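Local atomic coordinates of glycoside Hydrolase (Bacteroides uniformis, PDB entry 5T99), a protein that probably hydrolyses galactosidic bonds in agarose-derived sugars as a family 2 glycoside hydrolase, and binds the sugar mimic d-galacto-isofagomine. Residues N318-A323 with M789-S794; R332-M337 with L357-R362. All coordinates share one frame; numbering follows the deposited sequence. Where two conformers were deposited one is given.

The two contacts lie about 17 Å apart, centre to centre. Interaction 2 is nested within the long loop that interaction 1 closes. It is local: it pairs helices 327-339 and 354-363 of the TIM barrel, with strand 344-346 between them in the chain. Interaction 1 joins segments whose nearest ends are 466 residues apart, bringing the loop between strand 305-313 and helix 327-339 onto strand 787-793 of the C-terminal domain. Helix 327-339 links the two. Its Lys-333 NZ lies 2.9 Å from Asn-318 OD1, and its Arg-332 packs on Met-789. The same early part of the barrel therefore packs within itself and against a distant domain.

Interaction 1: N318-A323 with M789-S794; sequences NGPMGA and MLIVQS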
ATOM      1  N   ASN A 318      -4.643   6.766  -0.321  1.00 18.83           N
ATOM      2  CA  ASN A 318      -4.473   7.083   1.098  1.00 19.71           C
ATOM      3  C   ASN A 318      -5.558   8.067   1.571  1.00 19.88           C
ATOM      4  O   ASN A 318      -5.256   9.065   2.216  1.00 19.80           O
ATOM      5  CB  ASN A 318      -3.061   7.623   1.336  1.00 19.45           C
ATOM      6  CG  ASN A 318      -2.035   6.523   1.426  1.00 19.55           C
ATOM      7  OD1 ASN A 318      -2.142   5.638   2.273  1.00 19.71           O
ATOM      8  ND2 ASN A 318      -1.033   6.570   0.562  1.00 19.53           N
ATOM      9  N   GLY A 319      -6.814   7.765   1.229  1.00 20.30           N
ATOM     10  CA  GLY A 319      -7.975   8.484   1.741  1.00 20.74           C
ATOM     11  C   GLY A 319      -7.931   9.971   1.423  1.00 21.14           C
ATOM     12  O   GLY A 319      -7.824  10.322   0.254  1.00 21.40           O
ATOM     13  N   PRO A 320      -7.954  10.855   2.457  1.00 21.71           N
ATOM     14  CA  PRO A 320      -7.872  12.306   2.220  1.00 21.37           C
ATOM     15  C   PRO A 320      -6.712  12.774   1.359  1.00 21.20           C
ATOM     16  O   PRO A 320      -6.820  13.821   0.718  1.00 21.55           O
ATOM     17  CB  PRO A 320      -7.726  12.894   3.632  1.00 21.86           C
ATOM     18  CG  PRO A 320      -8.319  11.876   4.542  1.00 22.18           C
ATOM     19  CD  PRO A 320      -8.041  10.545   3.901  1.00 21.87           C
ATOM     20  N   MET A 321      -5.610  12.027   1.363  1.00 21.14           N
ATOM     21  CA  MET A 321      -4.457  12.337   0.510  1.00 21.12           C
ATOM     22  C   MET A 321      -4.621  11.885  -0.940  1.00 20.71           C
ATOM     23  O   MET A 321      -3.762  12.191  -1.768  1.00 20.83           O
ATOM     24  CB  MET A 321      -3.178  11.722   1.090  1.00 21.57           C
ATOM     25  CG  MET A 321      -2.786  12.244   2.468  1.00 21.96           C
ATOM     26  SD  MET A 321      -2.398  14.013   2.518  1.00 22.63           S
ATOM     27  CE  MET A 321      -1.082  14.150   1.299  1.00 21.73           C
ATOM     28  N   GLY A 322      -5.704  11.183  -1.264  1.00 19.92           N
ATOM     29  CA  GLY A 322      -5.904  10.710  -2.626  1.00 20.84           C
ATOM     30  C   GLY A 322      -4.848   9.696  -3.063  1.00 20.91           C
ATOM     31  O   GLY A 322      -4.227   9.029  -2.224  1.00 20.87           O
ATOM     32  N   ALA A 323      -4.630   9.613  -4.372  1.00 20.38           N
ATOM     33  CA  ALA A 323      -3.728   8.620  -4.977  1.00 20.39           C
ATOM     34  C   ALA A 323      -2.312   9.121  -5.271  1.00 20.35           C
ATOM     35  O   ALA A 323      -1.439   8.306  -5.561  1.00 20.94           O
ATOM     36  CB  ALA A 323      -4.341   8.060  -6.252  1.00 20.37           C
ATOM     37  N   MET A 789      -9.572  14.130  11.729  1.00 25.48           N
ATOM     38  CA  MET A 789      -8.135  14.049  11.485  1.00 25.51           C
ATOM     39  C   MET A 789      -7.711  15.184  10.586  1.00 25.01           C
ATOM     40  O   MET A 789      -8.222  15.310   9.476  1.00 24.96           O
ATOM     41  CB  MET A 789      -7.801  12.705  10.827  1.00 25.29           C
ATOM     42  CG  MET A 789      -6.326  12.483  10.486  1.00 25.21           C
ATOM     43  SD  MET A 789      -5.274  12.243  11.925  1.00 25.03           S
ATOM     44  CE  MET A 789      -5.929  10.691  12.555  1.00 24.31           C
ATOM     45  N   LEU A 790      -6.769  15.985  11.079  1.00 24.17           N
ATOM     46  CA  LEU A 790      -6.202  17.095  10.333  1.00 24.43           C
ATOM     47  C   LEU A 790      -4.846  16.660   9.801  1.00 24.50           C
ATOM     48  O   LEU A 790      -4.062  16.056  10.527  1.00 23.72           O
ATOM     49  CB  LEU A 790      -6.029  18.314  11.256  1.00 24.44           C
ATOM     50  CG  LEU A 790      -5.293  19.515  10.650  1.00 24.48           C
ATOM     51  CD1 LEU A 790      -6.117  20.117   9.529  1.00 24.52           C
ATOM     52  CD2 LEU A 790      -4.979  20.563  11.702  1.00 24.92           C
ATOM     53  N   ILE A 791      -4.553  17.004   8.549  1.00 24.99           N
ATOM     54  CA  ILE A 791      -3.267  16.667   7.947  1.00 24.95           C
ATOM     55  C   ILE A 791      -2.569  17.951   7.521  1.00 24.30           C
ATOM     56  O   ILE A 791      -3.082  18.692   6.701  1.00 24.12           O
ATOM     57  CB  ILE A 791      -3.426  15.688   6.750  1.00 25.21           C
ATOM     58  CG1 ILE A 791      -4.202  14.435   7.184  1.00 25.55           C
ATOM     59  CG2 ILE A 791      -2.057  15.271   6.217  1.00 24.68           C
ATOM     60  CD1 ILE A 791      -4.664  13.547   6.046  1.00 25.54           C
ATOM     61  N   VAL A 792      -1.395  18.212   8.080  1.00 24.91           N
ATOM     62  CA  VAL A 792      -0.592  19.355   7.644  1.00 26.24           C
ATOM     63  C   VAL A 792       0.673  18.872   6.948  1.00 26.33           C
ATOM     64  O   VAL A 792       1.036  17.717   7.067  1.00 25.98           O
ATOM     65  CB  VAL A 792      -0.283  20.355   8.791  1.00 27.28           C
ATOM     66  CG1 VAL A 792      -1.583  20.874   9.390  1.00 26.97           C
ATOM     67  CG2 VAL A 792       0.623  19.756   9.870  1.00 27.25           C
ATOM     68  N   GLN A 793       1.306  19.777   6.205  1.00 27.27           N
ATOM     69  CA  GLN A 793       2.449  19.478   5.358  1.00 27.11           C
ATOM     70  C   GLN A 793       3.470  20.600   5.421  1.00 28.18           C
ATOM     71  O   GLN A 793       3.102  21.765   5.436  1.00 28.31           O
ATOM     72  CB  GLN A 793       1.987  19.318   3.917  1.00 26.93           C
ATOM     73  CG  GLN A 793       3.059  18.801   2.969  1.00 27.00           C
ATOM     74  CD  GLN A 793       2.482  18.353   1.642  1.00 27.05           C
ATOM     75  OE1 GLN A 793       2.562  17.177   1.275  1.00 26.47           O
ATOM     76  NE2 GLN A 793       1.904  19.287   0.913  1.00 26.03           N
ATOM     77  N   SER A 794       4.753  20.249   5.425  1.00 29.53           N
ATOM     78  CA  SER A 794       5.812  21.258   5.390  1.00 31.52           C
ATOM     79  C   SER A 794       5.827  22.020   4.055  1.00 32.40           C
ATOM     80  O   SER A 794       5.234  21.582   3.067  1.00 31.35           O
ATOM     81  CB  SER A 794       7.186  20.617   5.649  1.00 31.03           C
ATOM     82  OG  SER A 794       7.496  19.650   4.658  1.00 30.56           O
TER
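Ile-791 meets the loop with two separate branches, one for each partner. Its CD1 lies 4.0 Å from Pro-320 CB, raised out of the plane of the proline ring on one side. Its CG2 lies 3.9 Å from Met-321 SD. Chi1 (-55°) points CG1 and CG2 along different directions, and an extended chi2 (168°) carries CD1 on to the proline. Met-321 is bent: chi2 (-63°) sets SD nearer the strand than its CB direction alone would, and chi3 then turns CE. The methionine and isoleucine chains pass each other at a slant. Pro-320 and Met-321 sit on a short 3-10 turn, with bonds from Met-321 N to Asn-318 O (3.1 Å) and from Gly-322 N to Gly-319 O (2.7 Å). A third bond, Asn-318 N to Gly-322 O (3.0 Å), ties the ends of the turn together. All three touching residues are buried and the contact between them is apolar. Tyr-732 packs on both Met-321 and Ile-791, and Phe-776 packs on Pro-320. On the other side of the strand, Leu-790 and Val-792 touch strand 800-807 of the second sheet. This is an interdomain contact: a barrel loop rests on the outer face of a C-terminal beta sandwich.

Interaction 2: R332-M337 with L357-R362; sequences RKLQIM and LDLCDR
The hydrogen bond from Ile-336 N to Arg-332 O, 2.9 Å long, spans the helical turn that carries Leu-334. A matching bond from Asp-361 N to Leu-357 O, also 2.9 Å, closes the turn whose Leu-359 and Cys-360 meet that leucine. Between the helices the contact is apolar. Leu-334 does the reaching, and it uses one methyl. CG stands beside the backbone N (chi1 -65°), and the nearly straight chi2 of 173° carries CD1 outward. That methyl lies 3.7 Å from Leu-359 CB and 4.1 Å from Cys-360 SG. The two partners come from directions roughly at right angles. Leu-359 is touched close to its backbone, and the two leucine side chains lie aslant to each other. On helix 327-339, Ile-336 CD1 lies 4.1 Å above one face of the Arg-332 guanidinium, toward its rim. Arg-332 also makes a cation-pi contact with Tyr-732 of the C-terminal domain. Phe-356 and Met-363 add to the packing on Leu-334, while Cys-360 rests on Val-367. These are successive outer helices of the TIM barrel: helix 327-339 leads into parallel strand 344-346, and helix 354-363 follows it and leads to strand 366-370.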
ATOM      1  N   ARG A 332       2.989   5.591   7.447  1.00 17.79           N
ATOM      2  CA  ARG A 332       1.992   5.600   8.521  1.00 18.11           C
ATOM      3  C   ARG A 332       1.019   4.429   8.400  1.00 18.19           C
ATOM      4  O   ARG A 332       0.791   3.692   9.375  1.00 18.92           O
ATOM      5  CB  ARG A 332       1.225   6.919   8.508  1.00 18.44           C
ATOM      6  CG  ARG A 332       0.082   7.010   9.500  1.00 19.06           C
ATOM      7  CD  ARG A 332      -0.483   8.411   9.499  1.00 19.08           C
ATOM      8  NE  ARG A 332      -1.675   8.535  10.324  1.00 19.27           N
ATOM      9  CZ  ARG A 332      -2.935   8.386   9.908  1.00 19.81           C
ATOM     10  NH1 ARG A 332      -3.236   8.069   8.643  1.00 19.65           N
ATOM     11  NH2 ARG A 332      -3.919   8.567  10.784  1.00 19.98           N
ATOM     12  N   LYS A 333       0.459   4.260   7.208  1.00 18.01           N
ATOM     13  CA  LYS A 333      -0.441   3.132   6.926  1.00 18.05           C
ATOM     14  C   LYS A 333       0.210   1.789   7.266  1.00 17.23           C
ATOM     15  O   LYS A 333      -0.371   0.987   7.963  1.00 17.66           O
ATOM     16  CB  LYS A 333      -0.889   3.166   5.464  1.00 18.34           C
ATOM     17  CG  LYS A 333      -1.926   2.120   5.106  1.00 18.75           C
ATOM     18  CD  LYS A 333      -2.699   2.486   3.850  1.00 19.23           C
ATOM     19  CE  LYS A 333      -1.819   2.536   2.614  1.00 19.88           C
ATOM     20  NZ  LYS A 333      -2.609   2.954   1.421  1.00 20.63           N
ATOM     21  N   LEU A 334       1.436   1.575   6.818  1.00 16.85           N
ATOM     22  CA  LEU A 334       2.151   0.328   7.108  1.00 16.90           C
ATOM     23  C   LEU A 334       2.504   0.172   8.590  1.00 17.07           C
ATOM     24  O   LEU A 334       2.395  -0.936   9.136  1.00 17.02           O
ATOM     25  CB  LEU A 334       3.398   0.201   6.218  1.00 16.73           C
ATOM     26  CG  LEU A 334       3.076   0.070   4.719  1.00 16.50           C
ATOM     27  CD1 LEU A 334       4.342   0.110   3.894  1.00 16.75           C
ATOM     28  CD2 LEU A 334       2.318  -1.216   4.425  1.00 16.75           C
ATOM     29  N   GLN A 335       2.891   1.274   9.240  1.00 17.17           N
ATOM     30  CA  GLN A 335       3.178   1.268  10.684  1.00 17.55           C
ATOM     31  C   GLN A 335       1.958   0.862  11.519  1.00 17.04           C
ATOM     32  O   GLN A 335       2.067   0.060  12.459  1.00 15.73           O
ATOM     33  CB  GLN A 335       3.646   2.641  11.142  1.00 18.34           C
ATOM     34  CG  GLN A 335       5.071   2.971  10.750  1.00 19.23           C
ATOM     35  CD  GLN A 335       5.448   4.403  11.085  1.00 19.75           C
ATOM     36  OE1 GLN A 335       4.585   5.280  11.215  1.00 19.95           O
ATOM     37  NE2 GLN A 335       6.748   4.651  11.222  1.00 19.65           N
ATOM     38  N   ILE A 336       0.805   1.427  11.164  1.00 17.00           N
ATOM     39  CA  ILE A 336      -0.455   1.096  11.844  1.00 17.27           C
ATOM     40  C   ILE A 336      -0.786  -0.380  11.624  1.00 17.25           C
ATOM     41  O   ILE A 336      -1.123  -1.089  12.573  1.00 16.71           O
ATOM     42  CB  ILE A 336      -1.592   2.070  11.438  1.00 17.25           C
ATOM     43  CG1 ILE A 336      -1.336   3.440  12.095  1.00 17.21           C
ATOM     44  CG2 ILE A 336      -2.962   1.549  11.846  1.00 17.09           C
ATOM     45  CD1 ILE A 336      -2.130   4.581  11.495  1.00 17.60           C
ATOM     46  N   MET A 337      -0.631  -0.857  10.395  1.00 17.64           N
ATOM     47  CA  MET A 337      -0.783  -2.294  10.131  1.00 17.89           C
ATOM     48  C   MET A 337       0.196  -3.156  10.966  1.00 18.28           C
ATOM     49  O   MET A 337      -0.226  -4.163  11.552  1.00 18.25           O
ATOM     50  CB  MET A 337      -0.690  -2.590   8.631  1.00 17.40           C
ATOM     51  CG  MET A 337      -1.846  -2.022   7.817  1.00 17.38           C
ATOM     52  SD  MET A 337      -3.434  -2.827   8.152  1.00 17.35           S
ATOM     53  CE  MET A 337      -4.139  -1.737   9.388  1.00 17.77           C
ATOM     54  N   LEU A 357       6.730  -0.209  -2.037  1.00 13.59           N
ATOM     55  CA  LEU A 357       7.563  -1.420  -1.916  1.00 13.69           C
ATOM     56  C   LEU A 357       8.888  -1.155  -1.218  1.00 13.74           C
ATOM     57  O   LEU A 357       9.368  -2.022  -0.482  1.00 13.46           O
ATOM     58  CB  LEU A 357       7.799  -2.082  -3.281  1.00 13.66           C
ATOM     59  CG  LEU A 357       6.515  -2.622  -3.924  1.00 13.85           C
ATOM     60  CD1 LEU A 357       6.780  -3.093  -5.335  1.00 14.11           C
ATOM     61  CD2 LEU A 357       5.892  -3.749  -3.112  1.00 13.93           C
ATOM     62  N   ASP A 358       9.467   0.032  -1.424  1.00 14.03           N
ATOM     63  CA  ASP A 358      10.654   0.427  -0.661  1.00 14.18           C
ATOM     64  C   ASP A 358      10.352   0.424   0.831  1.00 14.40           C
ATOM     65  O   ASP A 358      11.181  -0.013   1.619  1.00 14.54           O
ATOM     66  CB  ASP A 358      11.200   1.795  -1.090  1.00 14.22           C
ATOM     67  CG  ASP A 358      11.839   1.768  -2.464  1.00 14.38           C
ATOM     68  OD1 ASP A 358      12.324   0.694  -2.895  1.00 14.66           O
ATOM     69  OD2 ASP A 358      11.861   2.831  -3.121  1.00 14.01           O
ATOM     70  N   LEU A 359       9.157   0.864   1.219  1.00 14.93           N
ATOM     71  CA  LEU A 359       8.763   0.858   2.629  1.00 15.11           C
ATOM     72  C   LEU A 359       8.623  -0.554   3.162  1.00 15.82           C
ATOM     73  O   LEU A 359       9.121  -0.860   4.247  1.00 17.25           O
ATOM     74  CB  LEU A 359       7.477   1.669   2.856  1.00 15.30           C
ATOM     75  CG  LEU A 359       7.652   3.191   2.690  1.00 15.31           C
ATOM     76  CD1 LEU A 359       6.305   3.895   2.583  1.00 15.31           C
ATOM     77  CD2 LEU A 359       8.444   3.761   3.854  1.00 15.02           C
ATOM     78  N   CYS A 360       7.966  -1.418   2.396  1.00 16.06           N
ATOM     79  CA  CYS A 360       7.813  -2.832   2.776  1.00 16.05           C
ATOM     80  C   CYS A 360       9.170  -3.486   2.988  1.00 16.23           C
ATOM     81  O   CYS A 360       9.363  -4.181   3.984  1.00 17.06           O
ATOM     82  CB  CYS A 360       7.006  -3.618   1.723  1.00 15.68           C
ATOM     83  SG  CYS A 360       5.257  -3.149   1.604  1.00 15.00           S
ATOM     84  N   ASP A 361      10.101  -3.245   2.063  1.00 16.48           N
ATOM     85  CA  ASP A 361      11.503  -3.676   2.212  1.00 16.80           C
ATOM     86  C   ASP A 361      12.086  -3.196   3.557  1.00 16.98           C
ATOM     87  O   ASP A 361      12.562  -4.008   4.362  1.00 15.68           O
ATOM     88  CB  ASP A 361      12.392  -3.130   1.078  1.00 17.01           C
ATOM     89  CG  ASP A 361      12.073  -3.717  -0.296  1.00 16.97           C
ATOM     90  OD1 ASP A 361      11.417  -4.763  -0.397  1.00 16.68           O
ATOM     91  OD2 ASP A 361      12.517  -3.115  -1.302  1.00 16.57           O
ATOM     92  N   ARG A 362      12.034  -1.879   3.774  0.50 17.37           N
ATOM     93  CA  ARG A 362      12.557  -1.241   4.993  0.50 17.82           C
ATOM     94  C   ARG A 362      11.871  -1.673   6.290  0.50 17.66           C
ATOM     95  O   ARG A 362      12.505  -1.682   7.337  0.50 17.60           O
ATOM     96  CB  ARG A 362      12.482   0.284   4.877  0.50 18.31           C
ATOM     97  CG  ARG A 362      13.825   0.937   4.621  0.50 18.98           C
ATOM     98  CD  ARG A 362      13.711   2.388   4.167  0.50 19.58           C
ATOM     99  NE  ARG A 362      12.577   3.113   4.740  0.50 20.08           N
ATOM    100  CZ  ARG A 362      12.553   3.659   5.952  0.50 20.58           C
ATOM    101  NH1 ARG A 362      11.466   4.299   6.360  0.50 20.46           N
ATOM    102  NH2 ARG A 362      13.605   3.555   6.760  0.50 20.89           N
TER